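Putative NADPH-dependent oxidoreductase (Desulfitobacterium hafniense DCB-2, PDB 3DB2) probably catalyses an NAD(P)-dependent oxidation or reduction of a still unidentified substrate, as a two-domain member of the GFO/IDH/MocA oxidoreductase family. Local coordinates at residues T39-K42 with R43-F46; S102-H105 with A106-D110; Q255-F258 with S259-S262. All coordinates share one frame; numbering follows the deposited sequence. Where two conformers were deposited one is given.

Interaction 1. Residues T39-K42 with R43-F46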
ATOM      1  N   THR C  39     -12.377 -17.210 -37.173  1.00 36.79           N
ATOM      2  CA  THR C  39     -12.041 -18.604 -37.410  1.00 37.38           C
ATOM      3  C   THR C  39     -13.232 -19.542 -37.250  1.00 34.74           C
ATOM      4  O   THR C  39     -13.761 -19.615 -36.141  1.00 32.07           O
ATOM      5  CB  THR C  39     -10.957 -19.072 -36.406  1.00 36.05           C
ATOM      6  OG1 THR C  39      -9.817 -18.212 -36.524  1.00 52.07           O
ATOM      7  CG2 THR C  39     -10.523 -20.495 -36.705  1.00 44.33           C
ATOM      8  N   GLU C  40     -13.565 -20.228 -38.336  1.00 38.70           N
ATOM      9  CA  GLU C  40     -14.607 -21.232 -38.448  1.00 36.46           C
ATOM     10  C   GLU C  40     -14.516 -22.259 -37.314  1.00 38.08           C
ATOM     11  O   GLU C  40     -15.500 -22.623 -36.672  1.00 37.04           O
ATOM     12  CB  GLU C  40     -14.561 -21.985 -39.792  1.00 41.86           C
ATOM     13  CG  GLU C  40     -15.103 -23.399 -39.773  1.00 50.50           C
ATOM     14  CD  GLU C  40     -15.533 -23.945 -41.121  1.00 61.56           C
ATOM     15  OE1 GLU C  40     -14.683 -24.412 -41.914  1.00 62.00           O
ATOM     16  OE2 GLU C  40     -16.747 -23.935 -41.431  1.00 66.06           O
ATOM     17  N   ASP C  41     -13.306 -22.740 -37.067  1.00 35.48           N
ATOM     18  CA  ASP C  41     -13.067 -23.717 -36.019  1.00 38.41           C
ATOM     19  C   ASP C  41     -13.467 -23.133 -34.665  1.00 38.43           C
ATOM     20  O   ASP C  41     -14.108 -23.803 -33.856  1.00 34.37           O
ATOM     21  CB  ASP C  41     -11.591 -24.092 -36.083  1.00 38.16           C
ATOM     22  CG  ASP C  41     -11.326 -25.110 -37.188  1.00 37.42           C
ATOM     23  OD1 ASP C  41     -12.294 -25.669 -37.756  1.00 45.82           O
ATOM     24  OD2 ASP C  41     -10.144 -25.350 -37.494  1.00 43.16           O
ATOM     25  N   LYS C  42     -13.091 -21.874 -34.422  1.00 34.82           N
ATOM     26  CA  LYS C  42     -13.490 -21.265 -33.141  1.00 30.34           C
ATOM     27  C   LYS C  42     -15.006 -21.268 -33.043  1.00 33.95           C
ATOM     28  O   LYS C  42     -15.607 -21.507 -31.992  1.00 36.85           O
ATOM     29  CB  LYS C  42     -12.872 -19.886 -33.016  1.00 33.16           C
ATOM     30  CG  LYS C  42     -11.626 -19.792 -32.154  1.00 31.72           C
ATOM     31  CD  LYS C  42     -10.849 -18.527 -32.427  1.00 34.73           C
ATOM     32  CE  LYS C  42      -9.389 -18.597 -32.039  1.00 47.35           C
ATOM     33  NZ  LYS C  42      -8.759 -17.241 -32.057  1.00 49.32           N
ATOM     34  N   ARG C  43     -15.721 -21.014 -34.144  1.00 31.71           N
ATOM     35  CA  ARG C  43     -17.180 -21.003 -34.035  0.50 31.06           C
ATOM     36  C   ARG C  43     -17.669 -22.436 -33.895  1.00 33.42           C
ATOM     37  O   ARG C  43     -18.665 -22.710 -33.229  1.00 34.15           O
ATOM     38  CB  ARG C  43     -17.839 -20.351 -35.240  0.50 29.17           C
ATOM     39  CG  ARG C  43     -17.457 -18.893 -35.436  0.50 28.02           C
ATOM     40  CD  ARG C  43     -16.381 -18.709 -36.486  0.50 27.91           C
ATOM     41  NE  ARG C  43     -16.830 -19.098 -37.821  0.50 27.75           N
ATOM     42  CZ  ARG C  43     -16.638 -18.504 -38.978  0.50 18.96           C
ATOM     43  NH1 ARG C  43     -15.953 -17.381 -39.097  0.50 22.22           N
ATOM     44  NH2 ARG C  43     -17.161 -19.088 -40.054  0.50 27.79           N
ATOM     45  N   GLU C  44     -16.948 -23.356 -34.530  1.00 32.97           N
ATOM     46  CA  GLU C  44     -17.257 -24.781 -34.438  1.00 34.86           C
ATOM     47  C   GLU C  44     -17.438 -25.237 -32.993  1.00 31.18           C
ATOM     48  O   GLU C  44     -18.486 -25.722 -32.570  1.00 35.99           O
ATOM     49  CB  GLU C  44     -16.086 -25.565 -35.051  1.00 34.71           C
ATOM     50  CG  GLU C  44     -15.957 -25.382 -36.549  1.00 47.87           C
ATOM     51  CD  GLU C  44     -17.167 -25.836 -37.343  1.00 54.87           C
ATOM     52  OE1 GLU C  44     -16.989 -26.187 -38.539  1.00 60.81           O
ATOM     53  OE2 GLU C  44     -18.297 -25.851 -36.807  1.00 51.00           O
ATOM     54  N   LYS C  45     -16.358 -25.114 -32.255  1.00 29.73           N
ATOM     55  CA  LYS C  45     -16.204 -25.603 -30.886  1.00 26.78           C
ATOM     56  C   LYS C  45     -17.250 -24.945 -30.006  1.00 30.85           C
ATOM     57  O   LYS C  45     -18.024 -25.565 -29.277  1.00 31.74           O
ATOM     58  CB  LYS C  45     -14.772 -25.285 -30.497  1.00 30.25           C
ATOM     59  CG  LYS C  45     -14.350 -25.771 -29.135  1.00 33.73           C
ATOM     60  CD  LYS C  45     -12.837 -25.871 -29.039  1.00 41.80           C
ATOM     61  CE  LYS C  45     -12.396 -25.918 -27.579  1.00 48.23           C
ATOM     62  NZ  LYS C  45     -13.266 -26.800 -26.747  1.00 56.72           N
ATOM     63  N   PHE C  46     -17.333 -23.612 -30.067  1.00 29.70           N
ATOM     64  CA  PHE C  46     -18.224 -22.891 -29.148  1.00 26.25           C
ATOM     65  C   PHE C  46     -19.668 -23.300 -29.335  1.00 30.28           C
ATOM     66  O   PHE C  46     -20.415 -23.695 -28.423  1.00 26.47           O
ATOM     67  CB  PHE C  46     -17.982 -21.390 -29.385  1.00 25.87           C
ATOM     68  CG  PHE C  46     -18.651 -20.509 -28.337  1.00 25.15           C
ATOM     69  CD1 PHE C  46     -19.943 -20.078 -28.534  1.00 24.36           C
ATOM     70  CD2 PHE C  46     -17.975 -20.143 -27.183  1.00 24.44           C
ATOM     71  CE1 PHE C  46     -20.608 -19.286 -27.614  1.00 28.43           C
ATOM     72  CE2 PHE C  46     -18.626 -19.352 -26.247  1.00 22.63           C
ATOM     73  CZ  PHE C  46     -19.929 -18.940 -26.457  1.00 26.62           C
TER
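Arg43 N donates to Thr39 O (3.1 Å) and Lys45 N to Asp41 O (3.1 Å), the i to i+4 ladder of the first turns of helix 40-50, with Thr39 at the N-cap position. The Lys45 bond is nearly straight, 169° at the hydrogen, while the bond from Phe46 N to Lys42 O is long and weak. The helix follows strand 30-36 in a beta-alpha-beta unit of the NAD-binding Rossmann domain.

Arg43, modelled in two conformers, in this one folds back along the first turn. Its chain bends at chi2 and chi3 (99° and 65°), which turns the guanidinium toward the start of the helix and lays one of its faces, off its centre, over Glu40 CA; Arg43 NE is then 3.1 Å from Glu40 CA. Arg43 NH2 comes nearest the Glu40 side chain at CB, 3.9 Å away, and the Glu40 carboxylate lies farther out, its OE2 5.1 Å from Arg43 NH2. The firmer polar hold in this conformer is on NH1, which is hydrogen-bonded to Ser37 O in the loop before the helix. On the neighbouring flank the Glu44 side chain, less surely placed, bends back toward Glu40 CG. Phe46 turns its ring inward, where it meets Tyr18 edge to face and touches Ala17 and Ala21 of helix 15-24.

As modelled, the carboxylates of Glu40 and Glu44 come close together; such like charges would probably repel and might raise the proton affinity of one of them, an effect eased by solvent at this exposed position. The acidic side chains of Glu40, Asp41 and Glu44 in the first turns would also probably suit the positive N-terminal end of the helix dipole, while Arg43, in the conformer described, ties that end to the preceding loop.

Interaction 2. Residues S102-H105 with A106-D110; sequences SLDH and AQRID
Arg108 sets off with CG anti to its carbonyl carbon (chi1 -86°) and bends at chi3 (61°), which brings NH1 beside the imidazole of His105, whose CG is likewise anti to its own carbonyl carbon. Both belong to the first turns of helix 103-116, the crossover between strands 92-96 and 120-123 of the Rossmann domain. The two side chains run alongside each other and point the same way, but their flat groups stand almost perpendicular, at 80°. Arg108 NH1 lies 3.4 Å from His105 CD2, a packing contact and not a hydrogen bond. Asp104 OD2 sits near the guanidinium plane at its edge, yet 4.3 Å from Arg108 NH1, beyond a salt bridge. The guanidinium has its firm partner in Glu84 of helix 79-88, which pairs with NH2. A leucine in place of Arg108 would probably leave Glu84 without its charged mate and His105 without the group flanking its ring.

Ser102 is the N-cap residue of the helix: its OG accepts a weak bond from His105 N, 3.3 Å long. Ala106 packs against Leu328 and Leu331 of helix 324-343. On the outer side Gln107 CD rests 4.1 Å from Leu103 CG. One water donates to both Asp104 OD1 (3.2 Å) and Gln107 OE1 (3.0 Å), bridging the two side chains.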
ATOM      1  N   SER C 102      -7.270   2.759 -25.759  1.00 19.15           N
ATOM      2  CA  SER C 102      -6.951   4.143 -26.118  1.00 20.01           C
ATOM      3  C   SER C 102      -8.131   5.074 -25.856  1.00 24.78           C
ATOM      4  O   SER C 102      -9.314   4.727 -25.896  1.00 20.40           O
ATOM      5  CB  SER C 102      -6.521   4.244 -27.573  1.00 28.21           C
ATOM      6  OG  SER C 102      -7.638   4.555 -28.392  1.00 27.64           O
ATOM      7  N   LEU C 103      -7.830   6.340 -25.563  1.00 23.16           N
ATOM      8  CA  LEU C 103      -8.905   7.290 -25.285  1.00 24.58           C
ATOM      9  C   LEU C 103      -9.835   7.461 -26.490  1.00 22.57           C
ATOM     10  O   LEU C 103     -11.048   7.564 -26.347  1.00 23.19           O
ATOM     11  CB  LEU C 103      -8.281   8.624 -24.871  1.00 26.68           C
ATOM     12  CG  LEU C 103      -9.248   9.719 -24.422  1.00 27.06           C
ATOM     13  CD1 LEU C 103     -10.034   9.314 -23.184  1.00 28.33           C
ATOM     14  CD2 LEU C 103      -8.519  11.024 -24.135  1.00 26.58           C
ATOM     15  N   ASP C 104      -9.235   7.518 -27.670  1.00 20.43           N
ATOM     16  CA  ASP C 104      -9.951   7.741 -28.918  1.00 24.78           C
ATOM     17  C   ASP C 104     -11.102   6.746 -29.059  1.00 21.72           C
ATOM     18  O   ASP C 104     -12.255   7.076 -29.287  1.00 26.00           O
ATOM     19  CB  ASP C 104      -9.012   7.594 -30.117  1.00 25.01           C
ATOM     20  CG  ASP C 104      -9.748   7.887 -31.420  1.00 32.18           C
ATOM     21  OD1 ASP C 104     -10.420   8.938 -31.474  1.00 41.28           O
ATOM     22  OD2 ASP C 104      -9.650   7.069 -32.358  1.00 47.85           O
ATOM     23  N   HIS C 105     -10.782   5.483 -28.897  1.00 23.20           N
ATOM     24  CA  HIS C 105     -11.667   4.340 -28.962  1.00 22.58           C
ATOM     25  C   HIS C 105     -12.718   4.438 -27.867  1.00 27.36           C
ATOM     26  O   HIS C 105     -13.895   4.159 -28.113  1.00 21.15           O
ATOM     27  CB  HIS C 105     -10.848   3.069 -28.869  1.00 19.22           C
ATOM     28  CG  HIS C 105     -10.110   2.677 -30.105  1.00 21.13           C
ATOM     29  ND1 HIS C 105      -9.546   1.423 -30.250  1.00 20.16           N
ATOM     30  CD2 HIS C 105      -9.862   3.337 -31.256  1.00 24.49           C
ATOM     31  CE1 HIS C 105      -8.968   1.346 -31.443  1.00 23.64           C
ATOM     32  NE2 HIS C 105      -9.138   2.496 -32.076  1.00 22.78           N
ATOM     33  N   ALA C 106     -12.295   4.838 -26.658  1.00 21.73           N
ATOM     34  CA  ALA C 106     -13.291   4.934 -25.580  1.00 23.20           C
ATOM     35  C   ALA C 106     -14.305   5.989 -25.983  1.00 25.07           C
ATOM     36  O   ALA C 106     -15.496   5.850 -25.744  1.00 20.03           O
ATOM     37  CB  ALA C 106     -12.645   5.301 -24.250  1.00 18.30           C
ATOM     38  N   GLN C 107     -13.792   7.085 -26.569  1.00 26.85           N
ATOM     39  CA  GLN C 107     -14.684   8.176 -26.990  1.00 25.65           C
ATOM     40  C   GLN C 107     -15.600   7.718 -28.118  1.00 18.27           C
ATOM     41  O   GLN C 107     -16.767   8.084 -28.212  1.00 26.05           O
ATOM     42  CB  GLN C 107     -13.847   9.381 -27.432  1.00 25.68           C
ATOM     43  CG  GLN C 107     -13.235  10.115 -26.257  1.00 25.18           C
ATOM     44  CD  GLN C 107     -12.293  11.229 -26.661  1.00 36.23           C
ATOM     45  OE1 GLN C 107     -11.619  11.189 -27.694  1.00 35.80           O
ATOM     46  NE2 GLN C 107     -12.247  12.244 -25.797  1.00 43.89           N
ATOM     47  N   ARG C 108     -15.091   6.891 -29.025  1.00 22.17           N
ATOM     48  CA  ARG C 108     -15.947   6.407 -30.104  1.00 20.55           C
ATOM     49  C   ARG C 108     -17.089   5.595 -29.516  1.00 22.35           C
ATOM     50  O   ARG C 108     -18.189   5.658 -30.028  1.00 23.53           O
ATOM     51  CB  ARG C 108     -15.128   5.574 -31.089  1.00 25.05           C
ATOM     52  CG  ARG C 108     -14.454   6.450 -32.149  1.00 25.68           C
ATOM     53  CD  ARG C 108     -13.336   5.704 -32.859  1.00 28.69           C
ATOM     54  NE  ARG C 108     -13.833   4.514 -33.552  1.00 28.74           N
ATOM     55  CZ  ARG C 108     -13.069   3.583 -34.099  1.00 32.48           C
ATOM     56  NH1 ARG C 108     -11.748   3.718 -34.035  1.00 35.88           N
ATOM     57  NH2 ARG C 108     -13.609   2.534 -34.705  1.00 31.75           N
ATOM     58  N   ILE C 109     -16.822   4.850 -28.448  1.00 20.57           N
ATOM     59  CA  ILE C 109     -17.810   3.943 -27.894  1.00 21.19           C
ATOM     60  C   ILE C 109     -18.863   4.737 -27.143  1.00 23.72           C
ATOM     61  O   ILE C 109     -20.070   4.520 -27.216  1.00 17.66           O
ATOM     62  CB  ILE C 109     -17.116   2.901 -27.005  1.00 16.72           C
ATOM     63  CG1 ILE C 109     -16.191   1.966 -27.782  1.00 17.65           C
ATOM     64  CG2 ILE C 109     -18.144   2.144 -26.197  1.00 15.88           C
ATOM     65  CD1 ILE C 109     -15.203   1.241 -26.889  1.00 18.88           C
ATOM     66  N   ASP C 110     -18.445   5.738 -26.375  1.00 16.64           N
ATOM     67  CA  ASP C 110     -19.433   6.603 -25.716  1.00 23.96           C
ATOM     68  C   ASP C 110     -20.338   7.250 -26.763  1.00 19.12           C
ATOM     69  O   ASP C 110     -21.555   7.311 -26.622  1.00 27.46           O
ATOM     70  CB  ASP C 110     -18.678   7.614 -24.866  1.00 28.92           C
ATOM     71  CG  ASP C 110     -19.521   8.441 -23.916  1.00 35.63           C
ATOM     72  OD1 ASP C 110     -20.592   7.985 -23.468  1.00 29.21           O
ATOM     73  OD2 ASP C 110     -19.097   9.585 -23.617  1.00 34.61           O
TER
HETATM   74  O   HOH W   1      -9.115  10.978 -29.367  1.00 44.42           O

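Interaction 3. Residues Q255-F258 with S259-S262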
ATOM      1  N   GLN C 255      -8.959  -9.976   1.297  1.00 17.34           N
ATOM      2  CA  GLN C 255      -8.093 -10.813   0.501  1.00 14.58           C
ATOM      3  C   GLN C 255      -8.916 -11.736  -0.394  1.00 14.29           C
ATOM      4  O   GLN C 255      -9.857 -12.344   0.102  1.00 14.04           O
ATOM      5  CB  GLN C 255      -7.189 -11.705   1.374  1.00 24.10           C
ATOM      6  CG  GLN C 255      -5.984 -11.036   1.985  1.00 35.83           C
ATOM      7  CD  GLN C 255      -4.792 -10.895   1.062  1.00 48.56           C
ATOM      8  OE1 GLN C 255      -4.740 -11.471  -0.025  1.00 48.53           O
ATOM      9  NE2 GLN C 255      -3.785 -10.113   1.462  1.00 58.23           N
ATOM     10  N   LEU C 256      -8.571 -11.840  -1.663  1.00 13.29           N
ATOM     11  CA  LEU C 256      -9.232 -12.816  -2.540  1.00 15.78           C
ATOM     12  C   LEU C 256      -8.234 -13.750  -3.198  1.00 13.57           C
ATOM     13  O   LEU C 256      -7.163 -13.280  -3.584  1.00 17.73           O
ATOM     14  CB  LEU C 256     -10.033 -12.060  -3.585  1.00 17.07           C
ATOM     15  CG  LEU C 256     -10.627 -12.873  -4.742  1.00 18.82           C
ATOM     16  CD1 LEU C 256     -11.818 -13.665  -4.201  1.00 22.02           C
ATOM     17  CD2 LEU C 256     -10.956 -11.920  -5.869  1.00 16.00           C
ATOM     18  N   ASP C 257      -8.567 -15.040  -3.324  1.00 15.53           N
ATOM     19  CA  ASP C 257      -7.796 -15.989  -4.097  1.00 16.17           C
ATOM     20  C   ASP C 257      -8.298 -15.914  -5.541  1.00 16.57           C
ATOM     21  O   ASP C 257      -9.318 -16.540  -5.850  1.00 17.20           O
ATOM     22  CB  ASP C 257      -7.970 -17.426  -3.636  1.00 19.30           C
ATOM     23  CG  ASP C 257      -7.136 -18.408  -4.426  1.00 18.36           C
ATOM     24  OD1 ASP C 257      -6.448 -18.047  -5.397  1.00 23.95           O
ATOM     25  OD2 ASP C 257      -7.152 -19.588  -3.999  1.00 28.44           O
ATOM     26  N   PHE C 258      -7.606 -15.137  -6.355  1.00 15.91           N
ATOM     27  CA  PHE C 258      -8.033 -14.821  -7.710  1.00 18.30           C
ATOM     28  C   PHE C 258      -8.115 -16.066  -8.605  1.00 18.54           C
ATOM     29  O   PHE C 258      -8.694 -16.022  -9.705  1.00 15.26           O
ATOM     30  CB  PHE C 258      -7.119 -13.747  -8.355  1.00 20.49           C
ATOM     31  CG  PHE C 258      -7.836 -13.101  -9.532  1.00 22.16           C
ATOM     32  CD1 PHE C 258      -8.748 -12.086  -9.322  1.00 27.95           C
ATOM     33  CD2 PHE C 258      -7.604 -13.532 -10.831  1.00 29.24           C
ATOM     34  CE1 PHE C 258      -9.403 -11.509 -10.399  1.00 26.95           C
ATOM     35  CE2 PHE C 258      -8.256 -12.961 -11.914  1.00 28.04           C
ATOM     36  CZ  PHE C 258      -9.176 -11.955 -11.677  1.00 27.01           C
ATOM     37  N   SER C 259      -7.546 -17.158  -8.145  1.00 19.83           N
ATOM     38  CA  SER C 259      -7.564 -18.415  -8.891  1.00 19.77           C
ATOM     39  C   SER C 259      -8.980 -18.935  -8.970  1.00 22.96           C
ATOM     40  O   SER C 259      -9.244 -19.754  -9.874  1.00 26.26           O
ATOM     41  CB  SER C 259      -6.581 -19.412  -8.282  1.00 20.42           C
ATOM     42  OG  SER C 259      -7.030 -19.952  -7.067  1.00 25.46           O
ATOM     43  N   TRP C 260      -9.877 -18.479  -8.105  1.00 18.57           N
ATOM     44  CA  TRP C 260     -11.282 -18.869  -8.177  1.00 21.26           C
ATOM     45  C   TRP C 260     -12.191 -17.861  -8.878  1.00 14.59           C
ATOM     46  O   TRP C 260     -13.415 -17.995  -8.834  1.00 18.74           O
ATOM     47  CB  TRP C 260     -11.829 -19.137  -6.759  1.00 21.62           C
ATOM     48  CG  TRP C 260     -11.183 -20.375  -6.235  1.00 28.97           C
ATOM     49  CD1 TRP C 260      -9.960 -20.514  -5.635  1.00 32.54           C
ATOM     50  CD2 TRP C 260     -11.791 -21.675  -6.295  1.00 34.56           C
ATOM     51  NE1 TRP C 260      -9.775 -21.848  -5.311  1.00 35.53           N
ATOM     52  CE2 TRP C 260     -10.872 -22.568  -5.702  1.00 33.77           C
ATOM     53  CE3 TRP C 260     -13.015 -22.147  -6.787  1.00 31.41           C
ATOM     54  CZ2 TRP C 260     -11.192 -23.916  -5.615  1.00 37.13           C
ATOM     55  CZ3 TRP C 260     -13.308 -23.499  -6.688  1.00 32.94           C
ATOM     56  CH2 TRP C 260     -12.388 -24.375  -6.100  1.00 29.80           C
ATOM     57  N   TRP C 261     -11.625 -16.879  -9.534  1.00 17.10           N
ATOM     58  CA  TRP C 261     -12.349 -15.892 -10.303  1.00 16.78           C
ATOM     59  C   TRP C 261     -13.317 -16.507 -11.327  1.00 18.79           C
ATOM     60  O   TRP C 261     -14.493 -16.137 -11.383  1.00 16.96           O
ATOM     61  CB  TRP C 261     -11.346 -15.001 -11.016  1.00 16.91           C
ATOM     62  CG  TRP C 261     -11.952 -13.772 -11.602  1.00 27.17           C
ATOM     63  CD1 TRP C 261     -12.130 -13.560 -12.941  1.00 31.41           C
ATOM     64  CD2 TRP C 261     -12.455 -12.603 -10.939  1.00 30.08           C
ATOM     65  NE1 TRP C 261     -12.710 -12.336 -13.138  1.00 27.40           N
ATOM     66  CE2 TRP C 261     -12.920 -11.727 -11.945  1.00 28.48           C
ATOM     67  CE3 TRP C 261     -12.556 -12.210  -9.599  1.00 30.95           C
ATOM     68  CZ2 TRP C 261     -13.475 -10.488 -11.656  1.00 30.65           C
ATOM     69  CZ3 TRP C 261     -13.108 -10.979  -9.305  1.00 31.40           C
ATOM     70  CH2 TRP C 261     -13.563 -10.128 -10.328  1.00 30.71           C
ATOM     71  N   SER C 262     -12.816 -17.446 -12.123  1.00 20.74           N
ATOM     72  CA  SER C 262     -13.632 -18.054 -13.177  1.00 24.87           C
ATOM     73  C   SER C 262     -14.789 -18.888 -12.643  1.00 25.65           C
ATOM     74  O   SER C 262     -15.848 -18.996 -13.268  1.00 26.66           O
ATOM     75  CB  SER C 262     -12.678 -18.860 -14.092  1.00 22.94           C
ATOM     76  OG  SER C 262     -12.304 -20.071 -13.444  1.00 34.74           O
TER
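The turn that leaves strand 250-256 of the large mixed sheet, in the C-terminal domain of the GFO/IDH/MocA type, is tightened by Asp257 and closed by an aromatic pair. Asp257 OD1 accepts from Ser259 OG at 2.6 Å and from Ser259 N at 3.1 Å, both arriving from the same face of the carboxylate and well out of its plane. Ser259 is thus gripped through backbone and side chain at once, and the bond from its N makes an Asx turn. Two successive i to i+3 bonds, Trp260 N to Asp257 O and Trp261 N to Phe258 O (3.1 Å), give the 3-10 turn at Phe258-Ser259. Asp257 OD2 lies 3.4 Å from Trp260 CD1 at the indole edge, the ring plane turned 76° from the carboxylate.

CG of both Phe258 (chi1 -161°) and Trp261 (chi1 -167°) lies anti to the backbone N, letting the rings meet in an offset stack: the Phe258 ring and the five-membered ring of Trp261 have centroids 4.2 Å apart. Phe258 CE1 lies over the indole face, 3.3 Å from Trp261 CD2, while Trp261 CB sits above the centre of the phenyl ring in a CH-pi contact. Leu256 CD2 meets the indole at its edge. Around them, Phe154 meets the Phe258 ring, and His185 and His302 meet Trp261.

Carboxylate and hydroxyl thus fix the turn's polar side while stacking holds the other, so Phe258 and Trp261 should have little freedom to rotate.

Following the chain, the three contacts come in series; none nests in or crosses another, and each is a local contact within one continuous stretch. Interaction 1 opens helix 40-50, the connection from strand 30-36 to strand 53-54 at one outer side of the parallel Rossmann sheet. Interaction 2 opens helix 103-116, which leads from strand 92-96 to strand 120-123 at the sheet's other outer strand and packs on helix 324-343 from late in the chain. Interaction 3 closes a turn after strand 250-256 of the mixed sheet. The centres of interactions 1 and 2 are about 29 Å apart, and interactions 2 and 3 lie on opposite sides of the chain's centre.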